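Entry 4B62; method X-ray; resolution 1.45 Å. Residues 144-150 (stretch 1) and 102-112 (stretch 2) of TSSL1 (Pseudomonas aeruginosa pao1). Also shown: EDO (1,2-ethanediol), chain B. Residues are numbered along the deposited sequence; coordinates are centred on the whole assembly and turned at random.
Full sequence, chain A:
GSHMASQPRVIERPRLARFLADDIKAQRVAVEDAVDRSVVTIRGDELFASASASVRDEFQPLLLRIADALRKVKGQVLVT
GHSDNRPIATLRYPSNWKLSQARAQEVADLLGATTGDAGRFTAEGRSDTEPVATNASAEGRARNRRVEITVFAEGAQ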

# COMPACT_ATOMS: atom_id res chain seq x y z
N ASN A 144 -6.00 6.08 -8.02
CA ASN A 144 -4.72 6.77 -7.78
C ASN A 144 -4.33 6.83 -6.32
O ASN A 144 -3.15 6.69 -5.98
CB ASN A 144 -4.71 8.17 -8.37
CG ASN A 144 -4.57 8.15 -9.89
OD1 ASN A 144 -4.00 7.22 -10.43
ND2 ASN A 144 -5.10 9.16 -10.56
N ARG A 145 -5.33 7.02 -5.45
CA ARG A 145 -5.11 6.99 -4.00
C ARG A 145 -4.83 5.54 -3.61
O ARG A 145 -5.73 4.70 -3.64
CB ARG A 145 -6.33 7.50 -3.22
CG ARG A 145 -6.77 8.91 -3.53
CD ARG A 145 -7.80 9.43 -2.55
NE ARG A 145 -9.00 8.60 -2.46
CZ ARG A 145 -10.07 8.70 -3.23
NH1 ARG A 145 -10.14 9.61 -4.19
NH2 ARG A 145 -11.09 7.88 -3.03
N ARG A 146 -3.58 5.23 -3.27
CA ARG A 146 -3.18 3.84 -3.13
C ARG A 146 -1.84 3.76 -2.44
O ARG A 146 -1.09 4.75 -2.36
CB ARG A 146 -3.06 3.18 -4.52
CG ARG A 146 -1.82 3.61 -5.29
CD ARG A 146 -1.93 3.30 -6.77
NE ARG A 146 -0.67 3.52 -7.46
CZ ARG A 146 -0.24 4.68 -7.95
NH1 ARG A 146 -0.96 5.80 -7.89
NH2 ARG A 146 0.96 4.70 -8.55
N VAL A 147 -1.53 2.55 -1.97
CA VAL A 147 -0.15 2.20 -1.65
C VAL A 147 0.29 1.08 -2.60
O VAL A 147 -0.53 0.25 -3.04
CB VAL A 147 0.06 1.76 -0.18
CG1 VAL A 147 -0.23 2.93 0.75
CG2 VAL A 147 -0.78 0.55 0.20
N GLU A 148 1.58 1.09 -2.93
CA GLU A 148 2.21 0.01 -3.65
C GLU A 148 3.26 -0.58 -2.73
O GLU A 148 4.19 0.12 -2.31
CB GLU A 148 2.82 0.49 -4.97
CG GLU A 148 1.78 0.96 -5.98
CD GLU A 148 2.33 1.29 -7.37
OE1 GLU A 148 3.53 1.00 -7.64
OE2 GLU A 148 1.54 1.83 -8.19
N ILE A 149 3.09 -1.86 -2.41
CA ILE A 149 3.98 -2.56 -1.50
C ILE A 149 4.87 -3.49 -2.36
O ILE A 149 4.39 -4.45 -2.95
CB ILE A 149 3.19 -3.40 -0.49
CG1 ILE A 149 2.25 -2.51 0.32
CG2 ILE A 149 4.12 -4.16 0.45
CD1 ILE A 149 1.21 -3.26 1.13
N THR A 150 6.15 -3.16 -2.44
CA THR A 150 7.08 -3.92 -3.26
C THR A 150 7.93 -4.78 -2.36
O THR A 150 8.60 -4.27 -1.47
CB THR A 150 7.98 -2.97 -4.07
OG1 THR A 150 7.19 -2.24 -5.01
CG2 THR A 150 9.05 -3.73 -4.82
C1 EDO B . 7.48 -0.35 -7.63
O1 EDO B . 8.24 -1.56 -7.46
C2 EDO B . 7.38 0.10 -9.09
O2 EDO B . 6.74 -0.90 -9.89
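Stretch 2 102-112: ARAQEVADLLG

Two arginines, like-charged and therefore unlikely neighbours, meet at one end of this contact, and a single water joins them. The water accepts a hydrogen bond from Arg103 NH1 at 3.0 Å and another from Arg145 NE at 2.9 Å, so two donors that could not bond to each other share one oxygen. The direct approach is made by carbon: Arg145 CB lies 4.2 Å from Arg103 NH1, near the plane of the guanidinium and at its edge. No direct hydrogen bond links the two stretches; apart from this bridge, the contact rests on packing.

Stretch 2 is helical throughout, from Ala102 to Gly112, part of a longer helix whose backbone bonds run from each amide to the carbonyl four residues earlier, as from Val107 N to Arg103 O at 3.2 Å. Stretch 1 leaves helical geometry at Arg145 and becomes a strand from Arg146 to Thr150. The helix lies across this strand with its N-to-C direction turned by 43° (signed crossing angle -43°), so the two run in broadly the same sense, their axes 8.8 Å apart at closest approach. The closest CA atoms across the stretches are those of Val147 and Ala104, 6.3 Å apart; the small alanine side chain, directed sideways, adds little bulk here.

Strand alternation selects the residues that meet the helix. Val147 and Ile149 point toward it, whereas Arg146 points away and Glu148 is out of its reach. On the helix, Arg103, Val107 and Leu111 recur every four residues and so present one face to the strand. Val147 CG1 sits 4.3 Å from Val107 CG2 and also 4.3 Å from Arg103 O, its compact branched side chain fitting close to the helical backbone. Ile149, with a longer side chain, extends CD1 to 3.9 Å from Val107 CG1 and 4.4 Å from Leu111 CD1. Val107 thus touches both strand residues, and these buried aliphatic groups suit a place where neither side offers the other a polar partner.

Some polar side chains off this face pair within their own stretch. Arg146 NE forms a salt bridge with Glu148 OE2 at 2.9 Å, a pairing favoured by the i, i+2 spacing that places both on the same side of a strand. One helical turn separates Gln105 from Asp109, allowing Gln105 NE2 to donate to Asp109 OD1 at 2.8 Å. Thr150 OG1, also out of reach of the helix, hydrogen-bonds to O1 of the 1,2-ethanediol at 2.8 Å.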

# COMPACT_ATOMS: atom_id res chain seq x y z
N ALA A 102 2.18 9.73 4.97
CA ALA A 102 1.69 9.16 6.22
C ALA A 102 1.05 7.79 6.00
O ALA A 102 1.21 6.88 6.81
CB ALA A 102 0.73 10.11 6.91
N ARG A 103 0.33 7.65 4.88
CA ARG A 103 -0.28 6.38 4.54
C ARG A 103 0.77 5.30 4.28
O ARG A 103 0.68 4.19 4.79
CB ARG A 103 -1.21 6.55 3.34
CG ARG A 103 -2.54 7.16 3.74
CD ARG A 103 -3.45 7.46 2.56
NE ARG A 103 -4.80 7.75 3.03
CZ ARG A 103 -5.88 7.78 2.26
NH1 ARG A 103 -5.83 7.62 0.94
NH2 ARG A 103 -7.06 7.97 2.85
N ALA A 104 1.80 5.64 3.50
CA ALA A 104 2.88 4.70 3.25
C ALA A 104 3.59 4.33 4.55
O ALA A 104 3.90 3.17 4.81
CB ALA A 104 3.86 5.29 2.26
N GLN A 105 3.87 5.34 5.35
CA GLN A 105 4.61 5.09 6.58
C GLN A 105 3.80 4.23 7.57
O GLN A 105 4.37 3.38 8.26
CB GLN A 105 5.02 6.39 7.26
CG GLN A 105 6.05 6.21 8.37
CD GLN A 105 7.37 5.60 7.89
OE1 GLN A 105 8.06 6.18 7.04
NE2 GLN A 105 7.71 4.44 8.40
N GLU A 106 2.49 4.47 7.65
CA GLU A 106 1.68 3.67 8.56
C GLU A 106 1.67 2.19 8.13
O GLU A 106 1.80 1.28 8.97
CB GLU A 106 0.27 4.23 8.66
CG GLU A 106 -0.62 3.51 9.68
CD GLU A 106 -0.22 3.77 11.14
OE1 GLU A 106 0.60 4.67 11.42
OE2 GLU A 106 -0.73 3.06 12.02
N VAL A 107 1.57 1.95 6.83
CA VAL A 107 1.62 0.58 6.32
C VAL A 107 2.98 -0.05 6.65
O VAL A 107 3.05 -1.17 7.15
CB VAL A 107 1.29 0.55 4.81
CG1 VAL A 107 1.56 -0.82 4.20
CG2 VAL A 107 -0.16 0.92 4.60
N ALA A 108 4.06 0.67 6.37
CA ALA A 108 5.39 0.16 6.70
C ALA A 108 5.54 -0.14 8.19
O ALA A 108 6.09 -1.18 8.58
CB ALA A 108 6.47 1.13 6.23
N ASP A 109 5.04 0.77 9.02
CA ASP A 109 5.17 0.62 10.48
C ASP A 109 4.40 -0.61 10.96
O ASP A 109 4.90 -1.40 11.76
CB ASP A 109 4.63 1.86 11.20
CG ASP A 109 5.55 3.07 11.09
OD1 ASP A 109 6.69 2.95 10.60
OD2 ASP A 109 5.11 4.16 11.52
N LEU A 110 3.18 -0.78 10.46
CA LEU A 110 2.34 -1.90 10.89
C LEU A 110 2.94 -3.23 10.45
O LEU A 110 2.97 -4.21 11.22
CB LEU A 110 0.92 -1.74 10.34
CG LEU A 110 0.09 -0.63 11.00
CD1 LEU A 110 -1.15 -0.34 10.16
CD2 LEU A 110 -0.29 -1.02 12.42
N LEU A 111 3.43 -3.28 9.21
CA LEU A 111 4.03 -4.50 8.69
C LEU A 111 5.32 -4.83 9.43
O LEU A 111 5.57 -5.99 9.76
CB LEU A 111 4.27 -4.40 7.19
CG LEU A 111 3.01 -4.36 6.31
CD1 LEU A 111 3.42 -4.16 4.86
CD2 LEU A 111 2.16 -5.61 6.46
N GLY A 112 6.14 -3.81 9.69
CA GLY A 112 7.37 -4.00 10.47
C GLY A 112 7.09 -4.53 11.87
O GLY A 112 7.80 -5.42 12.36
O HOH W 1 -8.29 6.57 -0.52